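Local coordinates for biofilm-associated surface protein (Staphylococcus aureus, PDB 7C7U) that binds calcium at the cell surface and probably acts as a switch that modulates functional amyloid and biofilm formation, at residues V447-V452 with A563-A568; Q461-I466 with F484-P489; E493-I498 with V510-I515. All blocks are in the same frame, centred on the assembly; numbering follows the deposited sequence.

Interaction 1 (V447-V452 with A563-A568); sequences VVSGSV and ADDTSA
Thr566 OG1 donates to the carbonyl O of Val447 at 2.7 Å. The donor does not approach along a lone pair: it sits well above the carbonyl plane, 70° out of it, with a C=O...OG1 angle of 108°. OG1 can come so close because it lies between the backbone N and the carbonyl carbon of Thr566 (chi1 51°). The same oxygen meets Ser449 OG at 2.6 Å, and the serine hydroxyl may give its proton here or to another acceptor nearby. A water sits 2.7 Å from Ser449 OG and donates to Asp565 OD1 at 2.8 Å, adding a weak link to Ser567 OG. Asp565 OD1 also takes the backbone N of Thr566 at 2.7 Å, on its anti side, which helps fix the carboxylate. The side chain of Val447 lies alongside, CG1 near Asp565 OD1 (3.8 Å) and CG2 near the Asp564 carbonyl O. Thr566 additionally joins Gly540 through the backbone. The loop before strand 567-571, which belongs to the following sheet, thus meets strand 447-451 of the seven-strand sheet, an arrangement consistent with an interface between successive beta domains.

Interaction 2 (Q461-I466 with F484-P489); sequences QTAKVI and FSVSIP
This is a face-to-face packing of apolar side chains across the interior of a beta sandwich, probably of the immunoglobulin-like kind, between strand 462-466 and strand 483-487. The axes of the short strands come within 7.8 Å of each other, with their directions at 45°, too far for backbone pairing, and no hydrogen bond links them. The two are not neighbours in the sheet order: strand 483-487 lies at one end, next to 447-451, while 462-466 lies near the other end, between 472-477 and 494-501. They meet through their side chains across the interior.

Every second residue of each segment points inward. Ala463 CB sits over one face of the Phe484 ring, 4.2 Å from CG and displaced toward the rim, and the same methyl also meets Val486 CG2 at 3.9 Å. Val465 and Val486 interlock obliquely through one branch each, Val465 CG2 touching Val486 CG1 at 3.7 Å; the latter is turned anti to the backbone N (chi1 -180°), which leaves CG2 to face Ala463. Farther along, Ile488 CG2 approaches Val465 CB at 4.2 Å. Neighbouring strands complete the interior: Ile498 lies against Phe484, Tyr496 and Val448 against Val465, and Ala476 against Val486.

With all five touching residues buried and their side chains wholly apolar, the contact rests on van der Waals fit and the exclusion of water, and its specificity probably depends on shape complementarity rather than on directed bonds.

Interaction 3 (E493-I498 with V510-I515); sequences EGTYTI and VNTFEI
Tyr496 lies with one ring face beneath Ile515, whose CD1 stands 3.7 Å from the ring centroid and almost on the normal, 13° off it, while CG1 touches Tyr496 CD1 at 3.6 Å. The isoleucine reaches over the ring because CG1 is anti to its carbonyl carbon (chi1 -58°). Tyr496 CB in turn sits over the face of Phe513, 3.9 Å from that ring's centroid; the two rings are near parallel, planes at 29°, but slid so far apart that they barely overlap. Tyr496 OH is held by the Pro492 carbonyl. These side chains decorate one face of an antiparallel beta hairpin, strands 494-501 and 509-516, in which Gly494, Tyr496 and Ile498 form the hydrogen-bonded pairs with Ile515, Phe513 and Asn511. The bond from Tyr496 N to Phe513 O is 2.9 Å and nearly straight. Gly494 adopts backbone angles that suit glycine, and its N donates to Ile515 O at 2.8 Å. The other face is more polar. There Thr495 OG1 donates to the syn lone pair of Glu514 OE2 at 2.6 Å, helped by the bend of the Glu514 chain at chi2, and Thr495 CG2 rests on Thr512 CB. Separately, at the Val510 end of the strands, Thr497 CG2 meets Val510 CG1 at 3.9 Å.

Overall arrangement
Following the chain from the N terminus, strand 447-451 opens the long loop that interaction 1 closes more than a hundred residues later, at 563-568. Within that span, interaction 2 opens at 461-466 and closes at 484-489, and interaction 3 then opens at 493-498 and closes at 510-515; these two follow in series, and neither crosses the other. Interactions 2 and 3 share an interior: Val465 packs on Phe513, and Ile466 pairs with Thr497 through the backbone. A probable backbone hydrogen bond runs from Val448 N to Val486 O, and Val448 also touches Phe513, tying strand 447-451 to both. The 563-568 side of interaction 1 belongs to the later sheet.

Interaction 1 (V447-V452 with A563-A568)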
loop_
_atom_site.group_PDB
_atom_site.type_symbol
_atom_site.label_atom_id
_atom_site.label_comp_id
_atom_site.label_asym_id
_atom_site.label_seq_id
_atom_site.Cartn_x
_atom_site.Cartn_y
_atom_site.Cartn_z
ATOM N N VAL A 447 27.727 1.115 32.559
ATOM C CA VAL A 447 26.568 1.251 31.679
ATOM C C VAL A 447 27.050 1.717 30.306
ATOM O O VAL A 447 27.877 2.629 30.205
ATOM C CB VAL A 447 25.497 2.225 32.229
ATOM C CG1 VAL A 447 24.220 2.226 31.319
ATOM C CG2 VAL A 447 25.118 1.886 33.667
ATOM N N VAL A 448 26.528 1.091 29.252
ATOM C CA VAL A 448 26.672 1.572 27.880
ATOM C C VAL A 448 25.387 2.316 27.541
ATOM O O VAL A 448 24.316 1.705 27.472
ATOM C CB VAL A 448 26.907 0.426 26.889
ATOM C CG1 VAL A 448 26.967 0.970 25.422
ATOM C CG2 VAL A 448 28.147 -0.366 27.236
ATOM N N SER A 449 25.482 3.632 27.350
ATOM C CA SER A 449 24.331 4.471 27.044
ATOM C C SER A 449 24.366 4.916 25.588
ATOM O O SER A 449 25.434 5.230 25.050
ATOM C CB SER A 449 24.294 5.702 27.954
ATOM O OG SER A 449 24.296 5.315 29.313
ATOM N N GLY A 450 23.191 4.965 24.971
ATOM C CA GLY A 450 23.084 5.444 23.606
ATOM C C GLY A 450 21.638 5.453 23.149
ATOM O O GLY A 450 20.712 5.458 23.963
ATOM N N SER A 451 21.454 5.440 21.834
ATOM C CA SER A 451 20.118 5.518 21.249
ATOM C C SER A 451 20.155 4.930 19.844
ATOM O O SER A 451 21.223 4.690 19.273
ATOM C CB SER A 451 19.616 6.960 21.194
ATOM O OG SER A 451 20.440 7.720 20.326
ATOM N N VAL A 452 18.971 4.712 19.283
ATOM C CA VAL A 452 18.879 4.176 17.931
ATOM C C VAL A 452 17.568 4.675 17.332
ATOM O O VAL A 452 16.553 4.732 18.044
ATOM C CB VAL A 452 19.002 2.641 17.942
ATOM C CG1 VAL A 452 17.965 2.019 18.867
ATOM C CG2 VAL A 452 18.915 2.065 16.522
ATOM N N ALA A 563 27.180 8.868 39.332
ATOM C CA ALA A 563 28.259 7.953 39.701
ATOM C C ALA A 563 28.087 6.546 39.140
ATOM O O ALA A 563 29.088 5.852 38.916
ATOM C CB ALA A 563 28.382 7.885 41.221
ATOM N N ASP A 564 26.855 6.099 38.907
ATOM C CA ASP A 564 26.615 4.723 38.494
ATOM C C ASP A 564 25.833 4.685 37.183
ATOM O O ASP A 564 25.034 3.775 36.952
ATOM C CB ASP A 564 25.868 3.968 39.593
ATOM C CG ASP A 564 26.464 2.595 39.883
ATOM O OD1 ASP A 564 27.590 2.543 40.431
ATOM O OD2 ASP A 564 25.803 1.572 39.591
ATOM N N ASP A 565 26.066 5.670 36.317
ATOM C CA ASP A 565 25.373 5.769 35.038
ATOM C C ASP A 565 26.309 6.417 34.028
ATOM O O ASP A 565 27.383 6.914 34.378
ATOM C CB ASP A 565 24.072 6.567 35.155
ATOM C CG ASP A 565 22.994 6.073 34.194
ATOM O OD1 ASP A 565 23.337 5.474 33.143
ATOM O OD2 ASP A 565 21.802 6.270 34.503
ATOM N N THR A 566 25.895 6.405 32.757
ATOM C CA THR A 566 26.688 7.029 31.706
ATOM C C THR A 566 25.816 7.888 30.796
ATOM O O THR A 566 26.153 8.109 29.634
ATOM C CB THR A 566 27.461 5.985 30.898
ATOM O OG1 THR A 566 26.571 4.958 30.463
ATOM C CG2 THR A 566 28.565 5.346 31.768
ATOM N N SER A 567 24.694 8.375 31.318
ATOM C CA SER A 567 23.844 9.315 30.600
ATOM C C SER A 567 23.224 10.270 31.609
ATOM O O SER A 567 23.011 9.917 32.775
ATOM C CB SER A 567 22.767 8.591 29.773
ATOM O OG SER A 567 21.557 8.507 30.497
ATOM N N ALA A 568 22.995 11.503 31.163
ATOM C CA ALA A 568 22.416 12.537 32.007
ATOM C C ALA A 568 21.590 13.477 31.141
ATOM O O ALA A 568 21.595 13.388 29.910
ATOM C CB ALA A 568 23.499 13.306 32.770
HETATM O O HOH W 1 22.045 5.248 30.719
#

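Interaction 2 (Q461-I466 with F484-P489)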
loop_
_atom_site.group_PDB
_atom_site.type_symbol
_atom_site.label_atom_id
_atom_site.label_comp_id
_atom_site.label_asym_id
_atom_site.label_seq_id
_atom_site.Cartn_x
_atom_site.Cartn_y
_atom_site.Cartn_z
ATOM N N GLN A 461 12.688 -3.724 20.766
ATOM C CA GLN A 461 14.058 -4.131 20.487
ATOM C C GLN A 461 14.790 -4.483 21.773
ATOM O O GLN A 461 14.458 -3.988 22.855
ATOM C CB GLN A 461 14.828 -3.027 19.763
ATOM C CG GLN A 461 14.062 -2.359 18.640
ATOM C CD GLN A 461 13.964 -3.237 17.410
ATOM O OE1 GLN A 461 14.945 -3.857 16.989
ATOM N NE2 GLN A 461 12.774 -3.298 16.826
ATOM N N THR A 462 15.796 -5.347 21.633
ATOM C CA THR A 462 16.737 -5.662 22.698
ATOM C C THR A 462 18.137 -5.237 22.267
ATOM O O THR A 462 18.610 -5.614 21.189
ATOM C CB THR A 462 16.702 -7.156 23.050
ATOM O OG1 THR A 462 15.367 -7.521 23.423
ATOM C CG2 THR A 462 17.678 -7.473 24.213
ATOM N N ALA A 463 18.793 -4.454 23.115
ATOM C CA ALA A 463 20.161 -4.035 22.873
ATOM C C ALA A 463 21.111 -4.979 23.590
ATOM O O ALA A 463 20.873 -5.368 24.741
ATOM C CB ALA A 463 20.393 -2.596 23.346
ATOM N N LYS A 464 22.193 -5.329 22.905
ATOM C CA LYS A 464 23.197 -6.245 23.413
ATOM C C LYS A 464 24.564 -5.611 23.230
ATOM O O LYS A 464 24.850 -5.035 22.172
ATOM C CB LYS A 464 23.164 -7.596 22.676
ATOM C CG LYS A 464 21.787 -8.252 22.563
ATOM C CD LYS A 464 21.736 -9.088 21.305
ATOM C CE LYS A 464 20.489 -9.927 21.202
ATOM N NZ LYS A 464 20.483 -10.617 19.871
ATOM N N VAL A 465 25.400 -5.717 24.258
ATOM C CA VAL A 465 26.813 -5.365 24.167
ATOM C C VAL A 465 27.607 -6.662 24.041
ATOM O O VAL A 465 27.486 -7.567 24.874
ATOM C CB VAL A 465 27.264 -4.522 25.371
ATOM C CG1 VAL A 465 28.766 -4.204 25.289
ATOM C CG2 VAL A 465 26.452 -3.225 25.427
ATOM N N ILE A 466 28.384 -6.761 22.971
ATOM C CA ILE A 466 29.093 -7.976 22.590
ATOM C C ILE A 466 30.555 -7.606 22.369
ATOM O O ILE A 466 30.845 -6.616 21.685
ATOM C CB ILE A 466 28.494 -8.608 21.313
ATOM C CG1 ILE A 466 26.993 -8.858 21.466
ATOM C CG2 ILE A 466 29.205 -9.895 20.946
ATOM C CD1 ILE A 466 26.303 -9.124 20.138
ATOM N N PHE A 484 18.734 3.620 25.229
ATOM C CA PHE A 484 19.003 2.389 25.958
ATOM C C PHE A 484 20.132 2.602 26.964
ATOM O O PHE A 484 20.980 3.487 26.818
ATOM C CB PHE A 484 19.339 1.221 25.023
ATOM C CG PHE A 484 20.422 1.522 24.026
ATOM C CD1 PHE A 484 21.762 1.411 24.380
ATOM C CD2 PHE A 484 20.105 1.874 22.723
ATOM C CE1 PHE A 484 22.761 1.680 23.456
ATOM C CE2 PHE A 484 21.095 2.137 21.803
ATOM C CZ PHE A 484 22.424 2.039 22.166
ATOM N N SER A 485 20.124 1.752 27.987
ATOM C CA SER A 485 21.106 1.757 29.076
ATOM C C SER A 485 21.362 0.294 29.411
ATOM O O SER A 485 20.521 -0.353 30.044
ATOM C CB SER A 485 20.593 2.528 30.282
ATOM O OG SER A 485 20.107 3.798 29.881
ATOM N N VAL A 486 22.477 -0.237 28.919
ATOM C CA VAL A 486 22.832 -1.642 29.094
ATOM C C VAL A 486 23.813 -1.746 30.252
ATOM O O VAL A 486 24.908 -1.168 30.194
ATOM C CB VAL A 486 23.456 -2.228 27.817
ATOM C CG1 VAL A 486 23.801 -3.685 28.033
ATOM C CG2 VAL A 486 22.514 -2.033 26.587
ATOM N N SER A 487 23.450 -2.515 31.279
ATOM C CA SER A 487 24.356 -2.779 32.395
ATOM C C SER A 487 25.440 -3.765 31.967
ATOM O O SER A 487 25.146 -4.780 31.321
ATOM C CB SER A 487 23.589 -3.333 33.598
ATOM O OG SER A 487 22.842 -2.316 34.239
ATOM N N ILE A 488 26.691 -3.447 32.295
ATOM C CA ILE A 488 27.839 -4.303 31.988
ATOM C C ILE A 488 28.780 -4.315 33.189
ATOM O O ILE A 488 28.754 -3.402 34.024
ATOM C CB ILE A 488 28.607 -3.821 30.740
ATOM C CG1 ILE A 488 29.245 -2.458 31.018
ATOM C CG2 ILE A 488 27.707 -3.822 29.475
ATOM C CD1 ILE A 488 30.243 -2.021 29.971
ATOM N N PRO A 489 29.634 -5.330 33.293
ATOM C CA PRO A 489 30.718 -5.266 34.290
ATOM C C PRO A 489 31.721 -4.194 33.902
ATOM O O PRO A 489 31.753 -3.712 32.763
ATOM C CB PRO A 489 31.364 -6.655 34.222
ATOM C CG PRO A 489 30.433 -7.504 33.356
ATOM C CD PRO A 489 29.721 -6.546 32.468
#

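Interaction 3 (E493-I498 with V510-I515)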
loop_
_atom_site.group_PDB
_atom_site.type_symbol
_atom_site.label_atom_id
_atom_site.label_comp_id
_atom_site.label_asym_id
_atom_site.label_seq_id
_atom_site.Cartn_x
_atom_site.Cartn_y
_atom_site.Cartn_z
ATOM N N GLU A 493 39.351 -3.299 28.084
ATOM C CA GLU A 493 39.396 -2.334 26.995
ATOM C C GLU A 493 39.278 -3.060 25.661
ATOM O O GLU A 493 39.659 -4.230 25.526
ATOM C CB GLU A 493 40.697 -1.509 27.019
ATOM C CG GLU A 493 41.772 -2.071 26.105
ATOM C CD GLU A 493 43.115 -1.341 26.191
ATOM O OE1 GLU A 493 43.141 -0.117 26.485
ATOM O OE2 GLU A 493 44.150 -2.008 25.962
ATOM N N GLY A 494 38.748 -2.361 24.672
ATOM C CA GLY A 494 38.695 -2.908 23.330
ATOM C C GLY A 494 37.499 -2.382 22.563
ATOM O O GLY A 494 36.756 -1.517 23.023
ATOM N N THR A 495 37.343 -2.924 21.358
ATOM C CA THR A 495 36.227 -2.573 20.487
ATOM C C THR A 495 35.063 -3.508 20.771
ATOM O O THR A 495 35.218 -4.732 20.721
ATOM C CB THR A 495 36.630 -2.664 19.011
ATOM O OG1 THR A 495 37.693 -1.746 18.745
ATOM C CG2 THR A 495 35.450 -2.335 18.105
ATOM N N TYR A 496 33.905 -2.924 21.067
ATOM C CA TYR A 496 32.682 -3.648 21.368
ATOM C C TYR A 496 31.613 -3.330 20.326
ATOM O O TYR A 496 31.651 -2.284 19.673
ATOM C CB TYR A 496 32.168 -3.285 22.769
ATOM C CG TYR A 496 32.992 -3.876 23.878
ATOM C CD1 TYR A 496 34.298 -3.435 24.120
ATOM C CD2 TYR A 496 32.478 -4.885 24.680
ATOM C CE1 TYR A 496 35.077 -3.995 25.157
ATOM C CE2 TYR A 496 33.231 -5.449 25.708
ATOM C CZ TYR A 496 34.534 -4.999 25.933
ATOM O OH TYR A 496 35.270 -5.565 26.945
ATOM N N THR A 497 30.663 -4.252 20.175
ATOM C CA THR A 497 29.503 -4.065 19.310
ATOM C C THR A 497 28.283 -3.740 20.160
ATOM O O THR A 497 28.036 -4.406 21.172
ATOM C CB THR A 497 29.213 -5.317 18.478
ATOM O OG1 THR A 497 30.373 -5.677 17.728
ATOM C CG2 THR A 497 28.023 -5.092 17.536
ATOM N N ILE A 498 27.527 -2.720 19.749
ATOM C CA ILE A 498 26.188 -2.481 20.272
ATOM C C ILE A 498 25.222 -2.972 19.202
ATOM O O ILE A 498 25.191 -2.434 18.085
ATOM C CB ILE A 498 25.948 -1.006 20.645
ATOM C CG1 ILE A 498 24.483 -0.792 21.059
ATOM C CG2 ILE A 498 26.394 -0.032 19.558
ATOM C CD1 ILE A 498 24.091 -1.585 22.322
ATOM N N VAL A 510 23.764 -2.891 13.897
ATOM C CA VAL A 510 25.005 -2.902 14.667
ATOM C C VAL A 510 25.768 -1.596 14.481
ATOM O O VAL A 510 25.683 -0.924 13.447
ATOM C CB VAL A 510 25.925 -4.092 14.286
ATOM C CG1 VAL A 510 25.316 -5.422 14.706
ATOM C CG2 VAL A 510 26.240 -4.073 12.790
ATOM N N ASN A 511 26.536 -1.250 15.513
ATOM C CA ASN A 511 27.592 -0.250 15.447
ATOM C C ASN A 511 28.661 -0.698 16.439
ATOM O O ASN A 511 28.433 -1.610 17.241
ATOM C CB ASN A 511 27.050 1.154 15.764
ATOM C CG ASN A 511 27.955 2.272 15.267
ATOM O OD1 ASN A 511 28.956 2.034 14.600
ATOM N ND2 ASN A 511 27.605 3.505 15.610
ATOM N N THR A 512 29.835 -0.069 16.378
ATOM C CA THR A 512 30.901 -0.347 17.335
ATOM C C THR A 512 31.210 0.879 18.183
ATOM O O THR A 512 31.030 2.021 17.754
ATOM C CB THR A 512 32.186 -0.821 16.653
ATOM O OG1 THR A 512 32.580 0.131 15.657
ATOM C CG2 THR A 512 31.977 -2.194 16.017
ATOM N N PHE A 513 31.668 0.624 19.407
ATOM C CA PHE A 513 32.127 1.668 20.302
ATOM C C PHE A 513 33.339 1.134 21.046
ATOM O O PHE A 513 33.663 -0.055 20.971
ATOM C CB PHE A 513 31.028 2.125 21.280
ATOM C CG PHE A 513 30.626 1.080 22.294
ATOM C CD1 PHE A 513 29.690 0.101 21.978
ATOM C CD2 PHE A 513 31.180 1.085 23.569
ATOM C CE1 PHE A 513 29.311 -0.856 22.922
ATOM C CE2 PHE A 513 30.809 0.146 24.505
ATOM C CZ PHE A 513 29.878 -0.833 24.186
ATOM N N GLU A 514 34.016 2.019 21.768
ATOM C CA GLU A 514 35.235 1.660 22.475
ATOM C C GLU A 514 35.045 1.688 23.989
ATOM O O GLU A 514 34.408 2.595 24.537
ATOM C CB GLU A 514 36.380 2.598 22.078
ATOM C CG GLU A 514 36.683 2.553 20.585
ATOM C CD GLU A 514 37.351 1.249 20.171
ATOM O OE1 GLU A 514 38.222 0.749 20.927
ATOM O OE2 GLU A 514 37.001 0.723 19.095
ATOM N N ILE A 515 35.586 0.671 24.653
ATOM C CA ILE A 515 35.855 0.715 26.082
ATOM C C ILE A 515 37.350 0.994 26.214
ATOM O O ILE A 515 38.179 0.213 25.729
ATOM C CB ILE A 515 35.419 -0.581 26.781
ATOM C CG1 ILE A 515 33.918 -0.795 26.528
ATOM C CG2 ILE A 515 35.685 -0.536 28.306
ATOM C CD1 ILE A 515 33.248 -1.783 27.475
#